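Side-chain contacts in probable conserved lipoprotein LpqI (Mycobacterium tuberculosis H37Rv, PDB 6GFV), which cleaves terminal beta-1,4-linked N-acetylglucosamine from peptidoglycan fragments as a family 3 glycoside hydrolase, acting in peptidoglycan recycling: residues T57-D60 with G61-E65; Q168-D172 with A173-P177. All coordinates share one frame; numbering follows the deposited sequence.

Interaction 1. Residues T57-D60 with G61-E65; sequences TIFD and GALAE
Phe59 and Leu63 supply the main side-chain contact of this turn, lying next to each other and pointing the same way. Methyl CD2 of Leu63 comes up obliquely to the aromatic ring, 3.6 Å from Phe59 CE1 and nearly as close to Phe59 CD1. The leucine reaches it because its CG stands anti to the backbone N (chi1 -175°), while the phenylalanine CG is anti to its own carbonyl carbon. A second apolar pair is looser: Ile58 CG1 lies 4.4 Å from Ala62 CB. Ile58 also serves the ring, for its CG2 sits over the centre of one face of Phe59.

The polar contacts come from the backbone. Leu63 N donates a weak bond to Ile58 O (3.1 Å), bent to 130° at the hydrogen, and the same carbonyl oxygen is flanked by Ala62 CB and Leu63 CB. Water 1 accepts from Ala64 N at 3.2 Å and gives a weak bond to Phe59 O, bridging the loop to the first turn of the helix. At the junction, Gly61 has a positive phi of 134°, a conformation readily available to glycine, and the chain turns there into the helix.

The turn thus sits at the N-terminal end of helix 62-69, in the beta-alpha-beta crossover from strand 47-50 to strand 76-83, a unit of the TIM-barrel-type family 3 domain. Ile58 and Ala62 face helix 33-43 through Ala36 and Ala33, whereas Phe59 packs on the loop residues Leu89, Leu92 and Ile128.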
ATOM      1  N   THR A  57      10.004  18.161  -8.345  1.00 14.11           N
ATOM      2  CA  THR A  57      11.089  18.981  -7.793  1.00 14.30           C
ATOM      3  C   THR A  57      11.116  18.884  -6.281  1.00 14.11           C
ATOM      4  O   THR A  57      12.041  19.374  -5.661  1.00 14.29           O
ATOM      5  CB  THR A  57      11.008  20.489  -8.167  1.00 14.76           C
ATOM      6  OG1 THR A  57       9.779  21.054  -7.709  1.00 14.85           O
ATOM      7  CG2 THR A  57      11.156  20.702  -9.671  1.00 15.11           C
ATOM      8  N   ILE A  58      10.110  18.242  -5.694  1.00 13.83           N
ATOM      9  CA  ILE A  58      10.118  17.952  -4.262  1.00 13.72           C
ATOM     10  C   ILE A  58      11.374  17.170  -3.873  1.00 13.64           C
ATOM     11  O   ILE A  58      11.828  17.278  -2.740  1.00 13.79           O
ATOM     12  CB  ILE A  58       8.826  17.160  -3.811  1.00 13.43           C
ATOM     13  CG1 ILE A  58       8.694  17.124  -2.289  1.00 13.50           C
ATOM     14  CG2 ILE A  58       8.798  15.750  -4.374  1.00 13.03           C
ATOM     15  CD1 ILE A  58       7.371  16.520  -1.773  1.00 13.32           C
ATOM     16  N   PHE A  59      11.957  16.419  -4.812  1.00 13.52           N
ATOM     17  CA  PHE A  59      13.143  15.620  -4.507  1.00 13.54           C
ATOM     18  C   PHE A  59      14.436  16.450  -4.459  1.00 13.99           C
ATOM     19  O   PHE A  59      15.473  15.959  -4.034  1.00 14.17           O
ATOM     20  CB  PHE A  59      13.295  14.469  -5.515  1.00 13.37           C
ATOM     21  CG  PHE A  59      12.253  13.366  -5.354  1.00 12.95           C
ATOM     22  CD1 PHE A  59      12.137  12.669  -4.160  1.00 12.77           C
ATOM     23  CD2 PHE A  59      11.406  13.040  -6.391  1.00 12.82           C
ATOM     24  CE1 PHE A  59      11.189  11.671  -4.000  1.00 12.40           C
ATOM     25  CE2 PHE A  59      10.456  12.047  -6.244  1.00 12.47           C
ATOM     26  CZ  PHE A  59      10.345  11.360  -5.044  1.00 12.22           C
ATOM     27  N   ASP A  60      14.362  17.715  -4.868  1.00 14.75           N
ATOM     28  CA  ASP A  60      15.570  18.523  -5.033  1.00 14.67           C
ATOM     29  C   ASP A  60      16.074  19.229  -3.756  1.00 15.06           C
ATOM     30  O   ASP A  60      16.833  20.200  -3.821  1.00 15.62           O
ATOM     31  CB  ASP A  60      15.334  19.564  -6.139  1.00 18.01           C
ATOM     32  CG  ASP A  60      15.026  18.930  -7.491  1.00 18.53           C
ATOM     33  OD1 ASP A  60      15.485  17.801  -7.749  1.00 19.60           O
ATOM     34  OD2 ASP A  60      14.340  19.575  -8.309  1.00 18.91           O
ATOM     35  N   GLY A  61      15.687  18.733  -2.592  1.00 15.37           N
ATOM     36  CA  GLY A  61      16.162  19.313  -1.354  1.00 15.36           C
ATOM     37  C   GLY A  61      15.053  19.506  -0.358  1.00 15.34           C
ATOM     38  O   GLY A  61      15.289  19.450   0.844  1.00 15.69           O
ATOM     39  N   ALA A  62      13.839  19.723  -0.851  1.00 15.04           N
ATOM     40  CA  ALA A  62      12.684  19.909   0.019  1.00 16.58           C
ATOM     41  C   ALA A  62      12.407  18.686   0.891  1.00 14.92           C
ATOM     42  O   ALA A  62      12.101  18.815   2.070  1.00 15.25           O
ATOM     43  CB  ALA A  62      11.448  20.230  -0.796  1.00 14.87           C
ATOM     44  N   LEU A  63      12.501  17.509   0.291  1.00 14.45           N
ATOM     45  CA  LEU A  63      12.042  16.286   0.949  1.00 14.21           C
ATOM     46  C   LEU A  63      12.827  15.985   2.219  1.00 14.66           C
ATOM     47  O   LEU A  63      12.243  15.657   3.234  1.00 14.79           O
ATOM     48  CB  LEU A  63      12.120  15.094  -0.012  1.00 13.70           C
ATOM     49  CG  LEU A  63      11.554  13.756   0.521  1.00 17.13           C
ATOM     50  CD1 LEU A  63      10.094  13.893   1.025  1.00 13.28           C
ATOM     51  CD2 LEU A  63      11.658  12.656  -0.527  1.00 12.97           C
ATOM     52  N   ALA A  64      14.150  16.101   2.163  1.00 14.98           N
ATOM     53  CA  ALA A  64      14.991  15.759   3.313  1.00 15.55           C
ATOM     54  C   ALA A  64      14.664  16.590   4.554  1.00 16.16           C
ATOM     55  O   ALA A  64      14.671  16.074   5.659  1.00 16.55           O
ATOM     56  CB  ALA A  64      16.446  15.899   2.960  1.00 24.69           C
ATOM     57  N   GLU A  65      14.342  17.864   4.384  1.00 16.32           N
ATOM     58  CA  GLU A  65      13.921  18.672   5.528  1.00 16.98           C
ATOM     59  C   GLU A  65      12.572  18.224   6.071  1.00 16.82           C
ATOM     60  O   GLU A  65      12.351  18.197   7.278  1.00 17.41           O
ATOM     61  CB  GLU A  65      13.833  20.148   5.156  1.00 17.22           C
ATOM     62  CG  GLU A  65      13.448  21.058   6.314  1.00 18.03           C
ATOM     63  CD  GLU A  65      14.646  21.522   7.121  1.00 18.89           C
ATOM     64  OE1 GLU A  65      15.780  21.211   6.719  1.00 18.84           O
ATOM     65  OE2 GLU A  65      14.456  22.199   8.150  1.00 19.71           O
TER
HETATM   66  O   HOH W   1      15.633  16.338  -0.620  1.00  6.58           O

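Interaction 2. Residues Q168-D172 with A173-P177; sequences QGLRD and AGVLP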
ATOM      1  N   GLN A 168      11.904  -9.249  -4.101  1.00 12.52           N
ATOM      2  CA  GLN A 168      13.196  -9.502  -3.464  1.00 12.14           C
ATOM      3  C   GLN A 168      14.200  -8.441  -3.895  1.00 15.02           C
ATOM      4  O   GLN A 168      15.024  -8.005  -3.092  1.00 12.49           O
ATOM      5  CB  GLN A 168      13.717 -10.912  -3.792  1.00 12.70           C
ATOM      6  CG  GLN A 168      14.952 -11.347  -3.011  1.00 13.24           C
ATOM      7  CD  GLN A 168      14.823 -11.116  -1.514  1.00 13.08           C
ATOM      8  OE1 GLN A 168      13.877 -11.573  -0.880  1.00 18.31           O
ATOM      9  NE2 GLN A 168      15.770 -10.392  -0.947  1.00 13.30           N
ATOM     10  N   GLY A 169      14.116  -8.028  -5.164  1.00 17.77           N
ATOM     11  CA  GLY A 169      14.977  -6.978  -5.694  1.00 14.78           C
ATOM     12  C   GLY A 169      14.827  -5.678  -4.915  1.00 12.30           C
ATOM     13  O   GLY A 169      15.804  -5.091  -4.467  1.00 12.56           O
ATOM     14  N   LEU A 170      13.587  -5.230  -4.764  1.00 11.82           N
ATOM     15  CA  LEU A 170      13.280  -4.040  -3.973  1.00 11.59           C
ATOM     16  C   LEU A 170      13.782  -4.193  -2.519  1.00 11.66           C
ATOM     17  O   LEU A 170      14.400  -3.280  -1.961  1.00 11.86           O
ATOM     18  CB  LEU A 170      11.767  -3.755  -4.009  1.00 11.17           C
ATOM     19  CG  LEU A 170      11.140  -3.267  -5.333  1.00 11.22           C
ATOM     20  CD1 LEU A 170       9.618  -3.292  -5.304  1.00 10.91           C
ATOM     21  CD2 LEU A 170      11.630  -1.842  -5.678  1.00 11.47           C
ATOM     22  N   ARG A 171      13.519  -5.359  -1.936  1.00 11.60           N
ATOM     23  CA  ARG A 171      13.955  -5.714  -0.595  1.00 11.80           C
ATOM     24  C   ARG A 171      15.496  -5.661  -0.481  1.00 12.81           C
ATOM     25  O   ARG A 171      16.020  -5.175   0.510  1.00 12.67           O
ATOM     26  CB  ARG A 171      13.395  -7.104  -0.242  1.00 11.75           C
ATOM     27  CG  ARG A 171      13.444  -7.527   1.214  1.00 17.49           C
ATOM     28  CD  ARG A 171      12.705  -8.865   1.425  1.00 11.91           C
ATOM     29  NE  ARG A 171      11.294  -8.769   1.066  1.00 21.94           N
ATOM     30  CZ  ARG A 171      10.671  -9.546   0.186  1.00 11.27           C
ATOM     31  NH1 ARG A 171      11.307 -10.517  -0.431  1.00 11.65           N
ATOM     32  NH2 ARG A 171       9.390  -9.348  -0.051  1.00 10.88           N
ATOM     33  N   ASP A 172      16.203  -6.142  -1.507  1.00 12.70           N
ATOM     34  CA  ASP A 172      17.659  -6.027  -1.602  1.00 13.34           C
ATOM     35  C   ASP A 172      18.127  -4.595  -1.387  1.00 20.14           C
ATOM     36  O   ASP A 172      19.152  -4.368  -0.758  1.00 14.00           O
ATOM     37  CB  ASP A 172      18.184  -6.481  -2.971  1.00 13.65           C
ATOM     38  CG  ASP A 172      18.085  -7.984  -3.206  1.00 16.41           C
ATOM     39  OD1 ASP A 172      17.988  -8.760  -2.244  1.00 13.94           O
ATOM     40  OD2 ASP A 172      18.123  -8.386  -4.386  1.00 14.03           O
ATOM     41  N   ALA A 173      17.376  -3.642  -1.937  1.00 13.05           N
ATOM     42  CA  ALA A 173      17.767  -2.235  -1.944  1.00 14.33           C
ATOM     43  C   ALA A 173      17.247  -1.471  -0.722  1.00 13.10           C
ATOM     44  O   ALA A 173      17.471  -0.281  -0.608  1.00 13.31           O
ATOM     45  CB  ALA A 173      17.277  -1.546  -3.254  1.00 13.06           C
ATOM     46  N   GLY A 174      16.536  -2.144   0.181  1.00 12.83           N
ATOM     47  CA  GLY A 174      16.005  -1.474   1.352  1.00 12.80           C
ATOM     48  C   GLY A 174      14.686  -0.731   1.157  1.00 16.74           C
ATOM     49  O   GLY A 174      14.357   0.151   1.943  1.00 12.84           O
ATOM     50  N   VAL A 175      13.930  -1.096   0.121  1.00 11.91           N
ATOM     51  CA  VAL A 175      12.610  -0.515  -0.163  1.00 11.54           C
ATOM     52  C   VAL A 175      11.503  -1.546   0.124  1.00 11.13           C
ATOM     53  O   VAL A 175      11.647  -2.697  -0.230  1.00 12.12           O
ATOM     54  CB  VAL A 175      12.508  -0.031  -1.635  1.00 11.53           C
ATOM     55  CG1 VAL A 175      11.090   0.390  -1.989  1.00 11.25           C
ATOM     56  CG2 VAL A 175      13.485   1.141  -1.883  1.00 12.01           C
ATOM     57  N   LEU A 176      10.422  -1.136   0.786  1.00 10.96           N
ATOM     58  CA  LEU A 176       9.332  -2.067   1.109  1.00 10.64           C
ATOM     59  C   LEU A 176       8.488  -2.385  -0.122  1.00 10.38           C
ATOM     60  O   LEU A 176       7.847  -1.497  -0.682  1.00 10.36           O
ATOM     61  CB  LEU A 176       8.420  -1.512   2.208  1.00 10.65           C
ATOM     62  CG  LEU A 176       7.227  -2.411   2.574  1.00 10.40           C
ATOM     63  CD1 LEU A 176       7.678  -3.521   3.502  1.00 10.54           C
ATOM     64  CD2 LEU A 176       6.075  -1.624   3.187  1.00 10.43           C
ATOM     65  N   PRO A 177       8.490  -3.653  -0.540  1.00 10.29           N
ATOM     66  CA  PRO A 177       7.586  -4.103  -1.599  1.00 10.14           C
ATOM     67  C   PRO A 177       6.153  -4.315  -1.090  1.00 16.31           C
ATOM     68  O   PRO A 177       5.963  -4.742   0.049  1.00 12.72           O
ATOM     69  CB  PRO A 177       8.203  -5.424  -2.036  1.00 10.26           C
ATOM     70  CG  PRO A 177       8.849  -5.960  -0.756  1.00 10.36           C
ATOM     71  CD  PRO A 177       9.336  -4.743  -0.024  1.00 10.45           C
TER
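Leu170 O is the acceptor around which this helix end is organised. Leu170 O takes Ala173 N at 3.0 Å and Val175 N at 3.1 Å, the donors arriving from opposite faces of its carbonyl plane. Of the two, the valine bond is the straighter, at 162°. Ala173 N also gives a weak bond to Gly169 O. One residue further on, Gly174 N is satisfied by Arg171 O (3.1 Å), so the amides just beyond the helix find acceptors in its last turn.

The side chains of Gln168, Arg171 and Asp172 form a polar chain of their own. Gln168 uses both ends of its amide: OE1 accepts from Arg171 NH1 at 2.8 Å, and NE2 donates to Asp172 OD1 at 3.0 Å. Gln168 OE1 lies at the edge of the guanidinium, in its plane, although NH1 stands well above the carbonyl plane of the glutamine. Asp172 OD1 is likewise met from above its carboxylate plane. The other aspartate oxygen, OD2, makes salt bridges to Arg113 and Arg117 of helix 109-126, while Arg171 NE bonds to Pro221 O.

A bend at chi3 (-61°) turns the guanidinium toward Pro177, whose CG approaches Arg171 NH2 to 3.5 Å; the two side chains cross at about a right angle. Leu170 CD1 passes Pro177 CB at 4.2 Å, and its CD2 faces Val175 CG1.

Gly174, with positive phi (83°), and the bonds Val175 N to Leu170 O and Gly174 N to Arg171 O define a Schellman motif. Here it ends helix 156-172 and delivers the chain into strand 176-182, a helix-to-strand turn of the TIM-barrel type of domain found in family 3 glycoside hydrolases.

The two contacts solve opposite problems at helix ends: interaction 1 leads a loop into the start of helix 62-69, and interaction 2 takes the chain out of helix 156-172 into strand 176-182. Both pivot on a glycine with positive phi. They do not touch; their centres are 22 Å apart and their nearest atoms about 11 Å. Neither contact contains a residue assigned, by similarity, to substrate binding, but both lie in the neighbourhood of such residues. The side chain of Phe59 lies about 7 Å from that of Arg88, and that of Leu170 about 10 Å from that of Lys180. Asp80 is common ground, its side chain about 11 Å from those of Phe59 and Leu170.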